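Local coordinates for protein Mto2 (Schizosaccharomyces pombe, PDB 6GDJ) that works with its partner Mto1 to recruit the gamma-tubulin complex and promote cytoplasmic microtubule nucleation, the part given here being its twin-cysteine dimerisation domain, at residues A[14-19]-A[57-62]. Numbering follows the deposited sequence.
Sequences MRLRTY and ELCLGL
The carbonyl oxygen of Arg15, a residue that meets Leu60 across the contact, is gripped twice: Thr18 OG1 hydrogen-bonds to Arg15 O at 2.7 Å, in the carbonyl plane, and Thr18 N adds a weak bond. A threonine suits this place because its short hydroxyl can reach back three residues to that carbonyl. No hydrogen bond crosses to 57-62; the buried part of the contact is apolar. In Leu16, CG anti to the backbone N (chi1 176°) carries both methyls onto the 57-62 helix: CD1 lies 3.7 Å from Leu62 CB, and CD2 sits 3.9 Å from Leu62 CD1 and 4.0 Å from Cys59 SG. A branched leucine fits here, since its two methyls together serve both partners. The small side chain of the buried Cys59 is consistent with the close approach of the backbones, Leu16 CA to Cys59 CA being 5.9 Å. Replacing Leu16 with alanine would probably leave Cys59 and Leu62 without the methyls that pack on them. A long arginine suits the exposed border: the Arg15 chain bends at chi3 (67°), and NH1 comes obliquely to 3.5 Å from Leu60 CD2, while NH2 hydrogen-bonds a glycerol, probably from the crystallisation liquor. Helix 5-17 thus packs on helix 46-72, with Val29 of helix 23-42 against Cys59, while Leu62 also touches Ile25 of its own chain and Ile25 of the second subunit.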
loop_
_atom_site.group_PDB
_atom_site.type_symbol
_atom_site.label_atom_id
_atom_site.label_comp_id
_atom_site.label_asym_id
_atom_site.label_seq_id
_atom_site.Cartn_x
_atom_site.Cartn_y
_atom_site.Cartn_z
ATOM N N MET A 14 12.516 -1.561 -2.994
ATOM C CA MET A 14 13.638 -2.392 -3.416
ATOM C C MET A 14 14.035 -3.370 -2.303
ATOM O O MET A 14 14.360 -4.536 -2.562
ATOM C CB MET A 14 14.795 -1.487 -3.821
ATOM C CG MET A 14 14.550 -0.794 -5.137
ATOM S SD MET A 14 15.800 0.394 -5.651
ATOM C CE MET A 14 17.084 -0.719 -6.022
ATOM N N ARG A 15 14.054 -2.882 -1.035
ATOM C CA ARG A 15 14.306 -3.748 0.070
ATOM C C ARG A 15 13.239 -4.869 0.180
ATOM O O ARG A 15 13.564 -6.028 0.374
ATOM C CB ARG A 15 14.496 -2.973 1.340
ATOM C CG ARG A 15 15.735 -2.111 1.328
ATOM C CD ARG A 15 15.813 -1.261 2.602
ATOM N NE ARG A 15 16.023 -2.055 3.798
ATOM C CZ ARG A 15 15.691 -1.652 5.035
ATOM N NH1 ARG A 15 15.239 -0.444 5.240
ATOM N NH2 ARG A 15 15.854 -2.456 6.030
ATOM N N LEU A 16 11.955 -4.477 0.106
ATOM C CA LEU A 16 10.897 -5.484 0.203
ATOM C C LEU A 16 11.038 -6.580 -0.836
ATOM O O LEU A 16 10.871 -7.724 -0.504
ATOM C CB LEU A 16 9.566 -4.773 0.016
ATOM C CG LEU A 16 8.339 -5.690 -0.006
ATOM C CD1 LEU A 16 8.271 -6.540 1.254
ATOM C CD2 LEU A 16 7.065 -4.873 -0.297
ATOM N N ARG A 17 11.443 -6.235 -2.059
ATOM C CA ARG A 17 11.520 -7.266 -3.116
ATOM C C ARG A 17 12.499 -8.345 -2.751
ATOM O O ARG A 17 12.327 -9.489 -3.106
ATOM C CB ARG A 17 11.998 -6.633 -4.423
ATOM C CG ARG A 17 11.084 -5.737 -5.098
ATOM C CD ARG A 17 11.756 -5.171 -6.315
ATOM N NE ARG A 17 10.929 -4.241 -6.987
ATOM C CZ ARG A 17 11.358 -3.173 -7.649
ATOM N NH1 ARG A 17 12.677 -2.878 -7.713
ATOM N NH2 ARG A 17 10.490 -2.329 -8.183
ATOM N N THR A 18 13.538 -7.986 -1.980
ATOM C CA THR A 18 14.540 -8.998 -1.621
ATOM C C THR A 18 14.073 -10.046 -0.621
ATOM O O THR A 18 14.769 -11.024 -0.411
ATOM C CB THR A 18 15.815 -8.346 -1.035
ATOM O OG1 THR A 18 15.574 -7.795 0.272
ATOM C CG2 THR A 18 16.378 -7.346 -1.928
ATOM N N TYR A 19 12.886 -9.857 -0.002
ATOM C CA TYR A 19 12.329 -10.855 0.904
ATOM C C TYR A 19 11.335 -11.830 0.212
ATOM O O TYR A 19 10.742 -12.642 0.904
ATOM C CB TYR A 19 11.642 -10.177 2.102
ATOM C CG TYR A 19 12.631 -9.517 3.044
ATOM C CD1 TYR A 19 13.061 -8.237 2.836
ATOM C CD2 TYR A 19 13.123 -10.229 4.134
ATOM C CE1 TYR A 19 13.967 -7.661 3.703
ATOM C CE2 TYR A 19 14.044 -9.671 5.012
ATOM C CZ TYR A 19 14.435 -8.383 4.805
ATOM O OH TYR A 19 15.367 -7.746 5.640
ATOM N N GLU A 57 6.542 3.351 4.309
ATOM C CA GLU A 57 6.292 2.729 5.597
ATOM C C GLU A 57 5.602 1.343 5.510
ATOM O O GLU A 57 5.881 0.434 6.276
ATOM C CB GLU A 57 5.487 3.684 6.532
ATOM C CG GLU A 57 6.136 4.987 6.872
ATOM N N LEU A 58 4.699 1.212 4.523
ATOM C CA LEU A 58 4.066 -0.062 4.298
ATOM C C LEU A 58 5.112 -1.141 3.903
ATOM O O LEU A 58 5.133 -2.248 4.425
ATOM C CB LEU A 58 3.042 0.093 3.183
ATOM C CG LEU A 58 2.445 -1.255 2.764
ATOM C CD1 LEU A 58 1.806 -2.048 3.852
ATOM C CD2 LEU A 58 1.494 -0.994 1.642
ATOM N N CYS A 59 5.971 -0.742 2.976
ATOM C CA CYS A 59 7.027 -1.644 2.498
ATOM C C CYS A 59 7.930 -2.047 3.652
ATOM O O CYS A 59 8.290 -3.197 3.786
ATOM C CB CYS A 59 7.833 -0.979 1.391
ATOM S SG CYS A 59 6.977 -0.886 -0.199
ATOM N N LEU A 60 8.272 -1.076 4.487
ATOM C CA LEU A 60 9.131 -1.386 5.640
ATOM C C LEU A 60 8.455 -2.257 6.707
ATOM O O LEU A 60 9.043 -3.095 7.360
ATOM C CB LEU A 60 9.681 -0.104 6.246
ATOM C CG LEU A 60 10.639 0.715 5.349
ATOM C CD1 LEU A 60 11.103 1.966 6.104
ATOM C CD2 LEU A 60 11.749 -0.180 4.821
ATOM N N GLY A 61 7.117 -2.108 6.840
ATOM C CA GLY A 61 6.402 -2.949 7.762
ATOM C C GLY A 61 6.311 -4.357 7.254
ATOM O O GLY A 61 6.456 -5.290 8.012
ATOM N N LEU A 62 6.147 -4.497 5.906
ATOM C CA LEU A 62 6.200 -5.840 5.294
ATOM C C LEU A 62 7.585 -6.506 5.407
ATOM O O LEU A 62 7.699 -7.680 5.709
ATOM C CB LEU A 62 5.760 -5.785 3.820
ATOM C CG LEU A 62 4.288 -5.425 3.612
ATOM C CD1 LEU A 62 4.068 -5.038 2.184
ATOM C CD2 LEU A 62 3.405 -6.602 4.036
#